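Local coordinates for protein phospho-2-dehydro-3-deoxyheptonate aldolase (PDB 3TQK) that probably catalyses the stereospecific condensation of phosphoenolpyruvate with D-erythrose 4-phosphate to give DAHP, the first step of chorismate biosynthesis, at residues A[23-28]-A[150-155]; A[51-56]-A[332-337]; A[68-73]-A[128-133]; A[139-144]-A[176-181]; A[191-196]-A[226-231]. All coordinates share one frame; numbering follows the deposited sequence.

Contact 1: A[23-28]-A[150-155]; sequences IPLLKT and FAELIT
L25 reaches across to E152 and L153 with one methyl for each, and these two apolar touches carry the contact. The closer of them is between the leucines: CD1 of L25 lies 3.6 Å from CD2 of L153, the two side chains running past each other head to tail. L25 is extended for this, with CG anti to the backbone N (chi1 -178°), which carries both of its methyls out toward the other segment. L153 is buried, and although its CB sets off at an angle to the partner segment, its CD2 methyl swings back to L25.

Packing slackens on the E152 side, where only the aliphatic part of the glutamate takes part: its CG stands 4.0 Å from CD2 of L25. L25 and E152 both remain partly exposed. The E152 chain folds at chi2 (-80°) and takes its carboxylate off to R124, with which OE2 forms a salt bridge. R124 also hydrogen-bonds the carbonyl of I23 through NE, so one arginine of helix 116-132 ties the polar rims of both segments together. Within 150-155, the N of L153 is bonded to O of F150 at 2.9 Å.

L26 occupies the N-cap position of helix 27-45, and the contact places the residues leading into that helix against the connection between barrel strands 137-140 and 156-159. L25 also packs on F30 and L153 on S29 of helix 27-45, while T131 of helix 116-132 flanks L153.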
# COMPACT_ATOMS: atom_id res chain seq x y z
N ILE A 23 -28.81 8.82 -1.17
CA ILE A 23 -28.36 9.57 0.00
C ILE A 23 -27.66 10.86 -0.49
O ILE A 23 -26.43 10.94 -0.50
CB ILE A 23 -27.39 8.71 0.87
CG1 ILE A 23 -28.01 7.37 1.26
CG2 ILE A 23 -26.98 9.45 2.14
CD1 ILE A 23 -27.00 6.38 1.85
N PRO A 24 -28.45 11.85 -0.92
CA PRO A 24 -27.88 13.00 -1.61
C PRO A 24 -27.09 13.91 -0.70
O PRO A 24 -27.29 13.90 0.52
CB PRO A 24 -29.11 13.73 -2.17
CG PRO A 24 -30.24 13.32 -1.30
CD PRO A 24 -29.93 11.93 -0.85
N LEU A 25 -26.18 14.67 -1.30
CA LEU A 25 -25.45 15.72 -0.60
C LEU A 25 -26.42 16.82 -0.23
O LEU A 25 -26.96 17.50 -1.10
CB LEU A 25 -24.34 16.28 -1.49
CG LEU A 25 -23.44 17.37 -0.91
CD1 LEU A 25 -22.71 16.93 0.37
CD2 LEU A 25 -22.43 17.82 -1.99
N LEU A 26 -26.67 16.98 1.07
CA LEU A 26 -27.64 17.96 1.54
C LEU A 26 -26.96 19.34 1.58
O LEU A 26 -25.73 19.43 1.57
CB LEU A 26 -28.17 17.56 2.92
CG LEU A 26 -28.95 16.23 2.99
CD1 LEU A 26 -29.22 15.80 4.43
CD2 LEU A 26 -30.27 16.30 2.20
N LYS A 27 -27.76 20.41 1.61
CA LYS A 27 -27.21 21.76 1.52
C LYS A 27 -26.34 22.09 2.74
O LYS A 27 -25.23 22.60 2.58
CB LYS A 27 -28.31 22.82 1.36
CG LYS A 27 -27.79 24.25 1.02
CD LYS A 27 -28.95 25.26 0.80
CE LYS A 27 -28.44 26.71 0.76
NZ LYS A 27 -29.54 27.71 0.57
N THR A 28 -26.83 21.78 3.94
CA THR A 28 -26.05 22.03 5.14
C THR A 28 -24.73 21.26 5.10
O THR A 28 -23.68 21.80 5.47
CB THR A 28 -26.82 21.68 6.43
OG1 THR A 28 -28.01 22.47 6.50
CG2 THR A 28 -25.97 21.99 7.68
N PHE A 150 -18.13 8.57 -0.66
CA PHE A 150 -18.30 9.64 0.34
C PHE A 150 -17.23 10.74 0.41
O PHE A 150 -17.25 11.55 1.34
CB PHE A 150 -18.46 9.00 1.73
CG PHE A 150 -17.42 7.97 2.07
CD1 PHE A 150 -17.75 6.64 2.17
CD2 PHE A 150 -16.10 8.33 2.28
CE1 PHE A 150 -16.80 5.68 2.48
CE2 PHE A 150 -15.15 7.37 2.59
CZ PHE A 150 -15.52 6.04 2.69
N ALA A 151 -16.33 10.82 -0.56
CA ALA A 151 -15.19 11.76 -0.46
C ALA A 151 -15.60 13.24 -0.41
O ALA A 151 -14.86 14.06 0.12
CB ALA A 151 -14.21 11.53 -1.61
N GLU A 152 -16.78 13.56 -0.95
CA GLU A 152 -17.32 14.92 -0.94
C GLU A 152 -17.98 15.29 0.40
O GLU A 152 -18.42 16.42 0.57
CB GLU A 152 -18.30 15.13 -2.13
CG GLU A 152 -19.81 14.80 -1.87
CD GLU A 152 -20.17 13.30 -1.96
OE1 GLU A 152 -19.31 12.44 -1.66
OE2 GLU A 152 -21.32 12.99 -2.31
N LEU A 153 -18.05 14.34 1.33
CA LEU A 153 -18.52 14.60 2.70
C LEU A 153 -17.35 14.70 3.69
O LEU A 153 -17.55 14.96 4.88
CB LEU A 153 -19.46 13.48 3.13
CG LEU A 153 -20.79 13.41 2.39
CD1 LEU A 153 -21.43 12.04 2.56
CD2 LEU A 153 -21.73 14.52 2.86
N ILE A 154 -16.13 14.52 3.19
CA ILE A 154 -14.92 14.50 4.01
C ILE A 154 -14.17 15.84 3.89
O ILE A 154 -13.87 16.30 2.77
CB ILE A 154 -14.00 13.36 3.59
CG1 ILE A 154 -14.68 12.02 3.87
CG2 ILE A 154 -12.63 13.43 4.29
CD1 ILE A 154 -15.14 11.84 5.29
N THR A 155 -13.90 16.43 5.05
CA THR A 155 -13.14 17.67 5.18
C THR A 155 -11.64 17.42 5.20
O THR A 155 -10.87 18.16 4.60
CB THR A 155 -13.52 18.37 6.48
OG1 THR A 155 -14.86 18.87 6.37
CG2 THR A 155 -12.53 19.52 6.80

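Contact 2: A[51-56]-A[332-337]; sequences VAVVVG and KMLEML
V53 and L337 meet methyl to methyl between strand 51-56, the first strand of the TIM barrel, and helix 327-344, which follows the eighth strand in the chain and packs on the outside of the barrel where the first and eighth strands meet. The axes of the short segments 51-56 and 332-337 run nearly antiparallel, at 166°, with a closest approach of 10.7 Å, as a strand and its covering helix do in a beta/alpha barrel.

V53 serves two leucines one helical turn apart. Its CG1 is anti to the backbone N (chi1 177°) and is turned to L334, whose CD2 it meets at 4.1 Å; the two side chains cross obliquely. The other branch, CG2, is directed at L337 in a tip-to-tip approach. Both leucines share one conformation, with CG anti to the carbonyl carbon and CD1 extended beyond it. From this common shape they use different methyls on V53: L334 comes in with CD2, having left its helix at an angle to the strand, whereas L337 sets off toward the strand and offers CD1.

No polar group enters the interface, and all four touching residues are buried. L337 is further enclosed by I84, V296 and L280, which belong to the two flanking strands and to helix 276-289, and L334 lies against F80. V51 adds a looser touch to the other fork of L337, its CG1 standing 4.2 Å from CD2, while the shortest approach is that of V53 CG2 to L337 CD1, 3.7 Å.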
# COMPACT_ATOMS: atom_id res chain seq x y z
N VAL A 51 -5.75 25.53 16.42
CA VAL A 51 -5.23 24.18 16.29
C VAL A 51 -6.39 23.28 15.85
O VAL A 51 -7.50 23.44 16.32
CB VAL A 51 -4.60 23.72 17.62
CG1 VAL A 51 -4.46 22.22 17.68
CG2 VAL A 51 -3.23 24.39 17.79
N ALA A 52 -6.14 22.37 14.90
CA ALA A 52 -7.16 21.44 14.42
C ALA A 52 -7.16 20.21 15.31
O ALA A 52 -6.10 19.73 15.70
CB ALA A 52 -6.87 21.01 12.99
N VAL A 53 -8.35 19.71 15.64
CA VAL A 53 -8.48 18.55 16.52
C VAL A 53 -9.39 17.54 15.86
O VAL A 53 -10.58 17.80 15.67
CB VAL A 53 -9.03 18.94 17.91
CG1 VAL A 53 -9.21 17.70 18.78
CG2 VAL A 53 -8.09 19.94 18.60
N VAL A 54 -8.79 16.41 15.49
CA VAL A 54 -9.50 15.29 14.87
C VAL A 54 -9.76 14.30 15.99
O VAL A 54 -8.84 13.64 16.46
CB VAL A 54 -8.67 14.63 13.77
CG1 VAL A 54 -9.38 13.36 13.24
CG2 VAL A 54 -8.38 15.62 12.66
N VAL A 55 -11.01 14.22 16.40
CA VAL A 55 -11.35 13.57 17.64
C VAL A 55 -12.56 12.69 17.44
O VAL A 55 -13.55 13.10 16.84
CB VAL A 55 -11.61 14.61 18.76
CG1 VAL A 55 -12.76 15.52 18.40
CG2 VAL A 55 -11.88 13.91 20.08
N GLY A 56 -12.49 11.46 17.92
CA GLY A 56 -13.62 10.57 17.86
C GLY A 56 -13.22 9.14 18.15
O GLY A 56 -12.10 8.90 18.59
N LYS A 332 -11.74 17.97 28.84
CA LYS A 332 -10.56 18.49 29.52
C LYS A 332 -9.43 18.73 28.53
O LYS A 332 -8.68 19.70 28.65
CB LYS A 332 -10.06 17.55 30.62
CG LYS A 332 -10.54 17.91 32.02
CD LYS A 332 -11.83 17.18 32.40
CE LYS A 332 -11.55 15.91 33.22
NZ LYS A 332 -11.45 16.20 34.69
N MSE A 333 -9.29 17.82 27.58
CA MSE A 333 -8.25 17.92 26.58
C MSE A 333 -8.50 19.12 25.66
O MSE A 333 -7.56 19.82 25.31
CB MSE A 333 -8.16 16.60 25.81
CG MSE A 333 -7.67 15.46 26.69
SE MSE A 333 -7.84 13.70 25.90
CE MSE A 333 -6.16 13.70 24.90
N LEU A 334 -9.75 19.38 25.32
CA LEU A 334 -10.09 20.57 24.53
C LEU A 334 -9.76 21.84 25.33
O LEU A 334 -9.17 22.77 24.80
CB LEU A 334 -11.56 20.55 24.10
CG LEU A 334 -12.00 19.43 23.15
CD1 LEU A 334 -13.52 19.39 23.03
CD2 LEU A 334 -11.37 19.57 21.76
N GLU A 335 -10.12 21.85 26.62
CA GLU A 335 -9.76 22.96 27.50
C GLU A 335 -8.25 23.22 27.44
O GLU A 335 -7.81 24.35 27.28
CB GLU A 335 -10.20 22.70 28.95
CG GLU A 335 -11.71 22.77 29.20
CD GLU A 335 -12.12 22.23 30.58
OE1 GLU A 335 -11.25 22.11 31.48
OE2 GLU A 335 -13.33 21.94 30.78
N MSE A 336 -7.47 22.15 27.57
CA MSE A 336 -6.01 22.26 27.54
C MSE A 336 -5.51 22.85 26.23
O MSE A 336 -4.60 23.68 26.23
CB MSE A 336 -5.36 20.90 27.74
CG MSE A 336 -5.47 20.37 29.15
SE MSE A 336 -5.10 18.46 29.17
CE MSE A 336 -3.17 18.53 28.84
N LEU A 337 -6.09 22.40 25.11
CA LEU A 337 -5.68 22.88 23.79
C LEU A 337 -6.05 24.35 23.56
O LEU A 337 -5.27 25.11 22.98
CB LEU A 337 -6.26 22.00 22.68
CG LEU A 337 -5.53 20.67 22.50
CD1 LEU A 337 -6.42 19.65 21.84
CD2 LEU A 337 -4.26 20.86 21.68

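Contact 3: A[68-73]-A[128-133]; sequences EYATKL and SDLTNM
The backbones of A70 and L130 come within 6.9 Å of each other at CA, a close pass between helices 63-80 and 116-132, while T71 and M133 stand 8.2 Å apart at CA. These are successive outer helices of the TIM barrel, one before and one after strand 84-89, so the contact joins neighbours in the ring of helices around the sheet.

A70 is the point of nearest approach. Its small CB faces the gap and meets two residues: the CD2 methyl of L130, modelled too near for its exact spacing to carry meaning, and the terminal methyl of M133, a selenomethionine. L130 leaves its helix at an angle and comes round with CD2 only. Towards the barrel, A70 rests on M88 of strand 84-89, and L130 on V90 and C137, so this end of the contact is buried.

M133 closes the outer side, which is partly open to solvent. Its chain runs extended through chi2 (164°) and then turns at the selenium (chi3 43°), which folds CE back over the A70–T71 peptide. T71 borders the methyl from the exposed side; its hydroxyl, 4.3 Å from CE at OG1, is engaged with the carbonyl of I67 a turn earlier. The methyl thus touches side chain and backbone alike: CE of M133 is 3.7 Å from CB of A70 and 3.7 Å from N of T71.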
# COMPACT_ATOMS: atom_id res chain seq x y z
N GLU A 68 -25.06 9.92 18.72
CA GLU A 68 -25.09 10.45 20.09
C GLU A 68 -23.77 11.12 20.48
O GLU A 68 -23.79 12.20 21.07
CB GLU A 68 -25.44 9.37 21.11
CG GLU A 68 -25.71 9.95 22.50
CD GLU A 68 -26.04 8.88 23.53
OE1 GLU A 68 -25.66 9.06 24.70
OE2 GLU A 68 -26.66 7.86 23.16
N TYR A 69 -22.65 10.49 20.14
CA TYR A 69 -21.33 11.09 20.38
C TYR A 69 -21.22 12.45 19.69
O TYR A 69 -20.75 13.42 20.28
CB TYR A 69 -20.20 10.17 19.88
CG TYR A 69 -18.81 10.70 20.15
CD1 TYR A 69 -18.15 11.49 19.22
CD2 TYR A 69 -18.16 10.43 21.35
CE1 TYR A 69 -16.88 11.98 19.46
CE2 TYR A 69 -16.90 10.92 21.61
CZ TYR A 69 -16.26 11.70 20.66
OH TYR A 69 -15.01 12.20 20.90
N ALA A 70 -21.67 12.50 18.44
CA ALA A 70 -21.57 13.70 17.61
C ALA A 70 -22.34 14.86 18.21
O ALA A 70 -21.88 16.00 18.19
CB ALA A 70 -22.06 13.44 16.22
N THR A 71 -23.52 14.56 18.74
CA THR A 71 -24.34 15.55 19.41
C THR A 71 -23.58 16.21 20.56
O THR A 71 -23.55 17.44 20.68
CB THR A 71 -25.63 14.91 19.96
OG1 THR A 71 -26.27 14.17 18.91
CG2 THR A 71 -26.58 15.99 20.52
N LYS A 72 -22.96 15.39 21.40
CA LYS A 72 -22.15 15.89 22.50
C LYS A 72 -20.99 16.73 21.98
O LYS A 72 -20.70 17.78 22.52
CB LYS A 72 -21.64 14.74 23.38
CG LYS A 72 -22.67 14.23 24.40
CD LYS A 72 -22.13 13.03 25.21
CE LYS A 72 -22.38 13.20 26.72
NZ LYS A 72 -23.81 13.43 27.07
N LEU A 73 -20.33 16.26 20.93
CA LEU A 73 -19.20 17.00 20.36
C LEU A 73 -19.66 18.35 19.80
O LEU A 73 -19.05 19.38 20.07
CB LEU A 73 -18.50 16.17 19.28
CG LEU A 73 -17.12 16.65 18.84
CD1 LEU A 73 -16.11 16.52 19.97
CD2 LEU A 73 -16.67 15.87 17.63
N SER A 128 -23.40 11.70 5.94
CA SER A 128 -24.44 12.67 5.57
C SER A 128 -25.05 13.29 6.83
O SER A 128 -25.11 14.51 6.94
CB SER A 128 -25.52 12.02 4.71
OG SER A 128 -26.52 12.96 4.33
N ASP A 129 -25.45 12.44 7.78
CA ASP A 129 -26.06 12.90 9.04
C ASP A 129 -25.16 13.83 9.86
O ASP A 129 -25.60 14.87 10.34
CB ASP A 129 -26.50 11.70 9.91
CG ASP A 129 -27.65 10.91 9.28
OD1 ASP A 129 -28.22 11.39 8.29
OD2 ASP A 129 -27.99 9.81 9.77
N LEU A 130 -23.90 13.44 10.03
CA LEU A 130 -22.95 14.22 10.83
C LEU A 130 -22.68 15.61 10.24
O LEU A 130 -22.75 16.62 10.95
CB LEU A 130 -21.65 13.45 11.00
CG LEU A 130 -21.75 12.16 11.82
CD1 LEU A 130 -20.46 11.37 11.72
CD2 LEU A 130 -22.07 12.47 13.26
N THR A 131 -22.36 15.66 8.94
CA THR A 131 -22.11 16.91 8.26
C THR A 131 -23.36 17.77 8.19
O THR A 131 -23.28 19.01 8.24
CB THR A 131 -21.59 16.70 6.84
OG1 THR A 131 -22.50 15.86 6.13
CG2 THR A 131 -20.17 16.10 6.85
N ASN A 132 -24.52 17.11 8.09
CA ASN A 132 -25.79 17.82 8.11
C ASN A 132 -26.08 18.46 9.47
O ASN A 132 -26.84 19.43 9.56
CB ASN A 132 -26.94 16.90 7.70
CG ASN A 132 -28.20 17.66 7.40
OD1 ASN A 132 -29.24 17.39 7.99
ND2 ASN A 132 -28.12 18.63 6.50
N MSE A 133 -25.47 17.93 10.53
CA MSE A 133 -25.52 18.56 11.85
C MSE A 133 -24.52 19.73 11.97
O MSE A 133 -24.49 20.40 12.99
CB MSE A 133 -25.19 17.55 12.95
CG MSE A 133 -26.24 16.47 13.18
SE MSE A 133 -25.44 15.02 14.20
CE MSE A 133 -24.47 16.10 15.50

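Contact 4: A[139-144]-A[176-181]; sequences TEFLDV and LSASIG
The F141 ring takes the CD1 methyl of L176 over one face, has A178 CB at its edge, and is met obliquely by I180. L176 CD1 stands 3.5 Å from the centroid of the F141 ring and only 15° off the ring normal, a CH-pi contact; its closest ring atoms are CD2 and CG, so it sits slightly toward that rim. The leucine and the phenylalanine extend toward each other from their own segments. At the edge and near the ring plane, A178 CB lies 4.3 Å from F141 CE2, a lighter touch. I180 comes across at about a right angle, its CD1 reaching to 3.6 Å from CE2 of F141. This depends on the folded isoleucine chain, in which chi2 (-64°) swings CD1 round to the ring.

I154, from the connection between strands 137-140 and 156-159, also packs on the ring. L176 is less enclosed than the others, and its carbonyl is hydrogen-bonded by N6 of the second subunit.

F141 follows strand 137-140 directly, and A178 leads into strand 179-183. Strand 156-159 runs between them and bonds to both segments through its backbone. The aromatic ring therefore joins alternate strands, third and fifth, of a TIM barrel by apolar packing.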
# COMPACT_ATOMS: atom_id res chain seq x y z
N THR A 139 -11.82 10.81 7.81
CA THR A 139 -11.77 9.35 7.65
C THR A 139 -10.46 8.95 7.01
O THR A 139 -9.72 9.81 6.54
CB THR A 139 -12.94 8.84 6.80
OG1 THR A 139 -13.16 7.46 7.08
CG2 THR A 139 -12.67 9.04 5.33
N GLU A 140 -10.13 7.66 7.03
CA GLU A 140 -8.96 7.18 6.30
C GLU A 140 -9.37 6.77 4.90
O GLU A 140 -10.35 6.04 4.71
CB GLU A 140 -8.26 6.02 6.98
CG GLU A 140 -6.92 5.69 6.31
CD GLU A 140 -6.20 4.51 6.93
OE1 GLU A 140 -6.40 4.24 8.13
OE2 GLU A 140 -5.41 3.86 6.19
N PHE A 141 -8.62 7.27 3.91
CA PHE A 141 -8.82 6.88 2.54
C PHE A 141 -7.99 5.61 2.29
O PHE A 141 -6.76 5.64 2.31
CB PHE A 141 -8.43 8.03 1.61
CG PHE A 141 -9.38 9.21 1.67
CD1 PHE A 141 -10.68 9.09 1.20
CD2 PHE A 141 -8.98 10.43 2.18
CE1 PHE A 141 -11.56 10.16 1.25
CE2 PHE A 141 -9.86 11.51 2.21
CZ PHE A 141 -11.15 11.37 1.74
N LEU A 142 -8.69 4.51 2.03
CA LEU A 142 -8.12 3.15 2.09
C LEU A 142 -7.71 2.55 0.74
O LEU A 142 -6.75 1.77 0.68
CB LEU A 142 -9.18 2.23 2.71
CG LEU A 142 -9.70 2.56 4.11
CD1 LEU A 142 -11.06 1.91 4.39
CD2 LEU A 142 -8.64 2.10 5.11
N ASP A 143 -8.45 2.90 -0.32
CA ASP A 143 -8.28 2.26 -1.64
C ASP A 143 -8.89 3.13 -2.75
O ASP A 143 -9.32 4.25 -2.47
CB ASP A 143 -8.89 0.87 -1.61
CG ASP A 143 -10.41 0.88 -1.59
OD1 ASP A 143 -11.01 1.95 -1.48
OD2 ASP A 143 -11.02 -0.19 -1.70
N VAL A 144 -8.93 2.64 -3.99
CA VAL A 144 -9.42 3.46 -5.12
C VAL A 144 -10.91 3.27 -5.40
O VAL A 144 -11.42 3.80 -6.40
CB VAL A 144 -8.61 3.20 -6.42
CG1 VAL A 144 -7.13 3.52 -6.21
CG2 VAL A 144 -8.79 1.77 -6.95
N LEU A 176 -7.69 13.84 -4.46
CA LEU A 176 -8.76 14.12 -3.51
C LEU A 176 -8.85 15.61 -3.20
O LEU A 176 -7.83 16.30 -3.21
CB LEU A 176 -8.54 13.32 -2.22
CG LEU A 176 -8.80 11.83 -2.40
CD1 LEU A 176 -8.37 11.09 -1.15
CD2 LEU A 176 -10.26 11.57 -2.69
N SER A 177 -10.06 16.10 -2.93
CA SER A 177 -10.26 17.51 -2.61
C SER A 177 -9.93 17.83 -1.14
O SER A 177 -9.39 18.89 -0.84
CB SER A 177 -11.69 17.94 -2.91
OG SER A 177 -11.96 17.96 -4.30
N ALA A 178 -10.27 16.92 -0.25
CA ALA A 178 -9.98 17.06 1.18
C ALA A 178 -8.50 17.35 1.42
O ALA A 178 -7.65 16.97 0.62
CB ALA A 178 -10.38 15.79 1.93
N SER A 179 -8.19 18.03 2.51
CA SER A 179 -6.83 18.06 3.01
C SER A 179 -6.47 16.63 3.46
O SER A 179 -7.35 15.88 3.87
CB SER A 179 -6.70 19.04 4.18
OG SER A 179 -6.84 20.37 3.73
N ILE A 180 -5.19 16.28 3.37
CA ILE A 180 -4.75 14.92 3.65
C ILE A 180 -3.51 14.91 4.54
O ILE A 180 -2.53 15.55 4.23
CB ILE A 180 -4.40 14.15 2.37
CG1 ILE A 180 -5.59 14.09 1.41
CG2 ILE A 180 -3.93 12.73 2.70
CD1 ILE A 180 -6.78 13.32 1.97
N GLY A 181 -3.56 14.16 5.64
CA GLY A 181 -2.39 13.88 6.44
C GLY A 181 -1.87 12.47 6.16
O GLY A 181 -2.65 11.54 5.93

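Contact 5: A[191-196]-A[226-231]; sequences QVAVDA and GHVILR
V228 touches helix 191-196 with both of its methyls, CG1 and CG2. A193 lies between them, its CB 4.1 Å from V228 CG1 and at the same distance from CG2, so the valine fork straddles it. CG2 of V228 also meets CG2 of V194 at 3.9 Å. V194 starts out away from the strand, but with CG1 anti to the backbone N (chi1 166°) its second branch is brought round to the valine. With only an alanine methyl in the way, the backbones approach closely: CA of A193 is 6.0 Å from CA of V228.

Helix 191-200 lies between strands 179-183 and 226-230 in the chain, so this contact is the return half of a beta-alpha-beta crossover of the TIM barrel, the helix packing on the next barrel strand, which follows after the antiparallel pair 205-209 and 215-220. The next helix, 241-253, closes the side of the pair: C247 lies against V228, and K250 and L251 against V194.

Beyond the apolar shell, each segment has a side-chain bond of its own. On the helix, Q191 NE2 gives a hydrogen bond to D195 OD1 of 2.9 Å, arriving from above the carboxylate plane. D195 also packs on T97 of the second subunit. On the strand, the CB of H227 points away from the helix; its ND1 donates to the carbonyl O of V228 at 2.9 Å, from well above the carbonyl plane (68°). The imidazole is further fixed by a hydrogen bond between its NE2 and W156 NE1, and by an edge-to-face meeting with F294.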
# COMPACT_ATOMS: atom_id res chain seq x y z
N GLN A 191 10.67 10.30 7.22
CA GLN A 191 11.09 10.69 5.88
C GLN A 191 10.11 10.19 4.83
O GLN A 191 9.74 10.94 3.92
CB GLN A 191 12.51 10.20 5.56
CG GLN A 191 13.06 10.69 4.22
CD GLN A 191 13.18 12.21 4.16
OE1 GLN A 191 13.92 12.82 4.93
NE2 GLN A 191 12.44 12.83 3.25
N VAL A 192 9.67 8.93 4.95
CA VAL A 192 8.72 8.38 4.00
C VAL A 192 7.41 9.15 3.98
O VAL A 192 6.79 9.25 2.92
CB VAL A 192 8.47 6.87 4.21
CG1 VAL A 192 9.77 6.11 3.99
CG2 VAL A 192 7.90 6.57 5.60
N ALA A 193 6.97 9.69 5.11
CA ALA A 193 5.74 10.49 5.13
C ALA A 193 5.96 11.84 4.45
O ALA A 193 5.07 12.32 3.75
CB ALA A 193 5.23 10.70 6.56
N VAL A 194 7.14 12.43 4.65
CA VAL A 194 7.53 13.65 3.95
C VAL A 194 7.58 13.39 2.44
O VAL A 194 7.02 14.15 1.65
CB VAL A 194 8.89 14.22 4.47
CG1 VAL A 194 9.46 15.29 3.51
CG2 VAL A 194 8.72 14.77 5.90
N ASP A 195 8.21 12.28 2.05
CA ASP A 195 8.21 11.87 0.64
C ASP A 195 6.78 11.76 0.10
O ASP A 195 6.50 12.13 -1.04
CB ASP A 195 8.91 10.52 0.43
CG ASP A 195 10.34 10.49 0.93
OD1 ASP A 195 10.98 11.56 1.05
OD2 ASP A 195 10.82 9.36 1.21
N ALA A 196 5.87 11.24 0.92
CA ALA A 196 4.52 10.98 0.43
C ALA A 196 3.79 12.30 0.22
O ALA A 196 3.07 12.46 -0.77
CB ALA A 196 3.75 10.09 1.39
N GLY A 226 -1.39 18.70 1.86
CA GLY A 226 -0.87 17.49 2.47
C GLY A 226 0.09 17.83 3.58
O GLY A 226 0.82 18.83 3.52
N HIS A 227 0.13 16.98 4.60
CA HIS A 227 1.03 17.19 5.72
C HIS A 227 1.31 15.86 6.43
O HIS A 227 0.61 14.87 6.22
CB HIS A 227 0.38 18.14 6.70
CG HIS A 227 -0.83 17.56 7.35
ND1 HIS A 227 -0.76 16.76 8.47
CD2 HIS A 227 -2.13 17.61 7.00
CE1 HIS A 227 -1.97 16.36 8.80
NE2 HIS A 227 -2.83 16.87 7.92
N VAL A 228 2.31 15.88 7.29
CA VAL A 228 2.69 14.72 8.08
C VAL A 228 1.85 14.62 9.34
O VAL A 228 1.46 15.64 9.94
CB VAL A 228 4.19 14.80 8.47
CG1 VAL A 228 4.58 13.65 9.39
CG2 VAL A 228 5.04 14.79 7.22
N ILE A 229 1.54 13.38 9.72
CA ILE A 229 1.00 13.06 11.03
C ILE A 229 2.05 12.25 11.76
O ILE A 229 2.49 11.22 11.24
CB ILE A 229 -0.27 12.18 10.94
CG1 ILE A 229 -1.34 12.87 10.10
CG2 ILE A 229 -0.79 11.84 12.36
CD1 ILE A 229 -2.41 11.93 9.59
N LEU A 230 2.45 12.69 12.95
CA LEU A 230 3.41 11.95 13.77
C LEU A 230 2.63 11.06 14.75
O LEU A 230 1.78 11.54 15.49
CB LEU A 230 4.33 12.90 14.53
CG LEU A 230 5.24 13.81 13.70
CD1 LEU A 230 5.93 14.85 14.58
CD2 LEU A 230 6.27 13.01 12.90
N ARG A 231 2.92 9.76 14.75
CA ARG A 231 2.12 8.77 15.48
C ARG A 231 2.93 7.65 16.11
O ARG A 231 2.40 6.58 16.39
CB ARG A 231 1.05 8.17 14.54
CG ARG A 231 1.56 7.69 13.19
CD ARG A 231 2.32 6.36 13.24
NE ARG A 231 1.44 5.23 13.54
CZ ARG A 231 1.85 4.03 13.93
NH1 ARG A 231 3.14 3.75 14.08
NH2 ARG A 231 0.96 3.08 14.16

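In the fold
Contacts 2, 4 and 5 are buried and reach the eight-stranded barrel, whereas contacts 1 and 3 lie farther out and are partly open. Contacts 2 and 5 set a helix against a strand through aliphatic groups, all branched in contact 2 and with an alanine in contact 5; contact 3 sets helix on helix, and contact 4 alone has an aromatic ring at its heart. Contact 1, between the loop leading into a helix and an inter-strand connection, has an edge glutamate whose partner, R124, lies outside it. It touches contact 3 through T28 and N132, and contact 4 through I154 and F141. Contacts 4 and 5 lie on adjacent strands; contact 2 meets contact 3 at Y69 and L73.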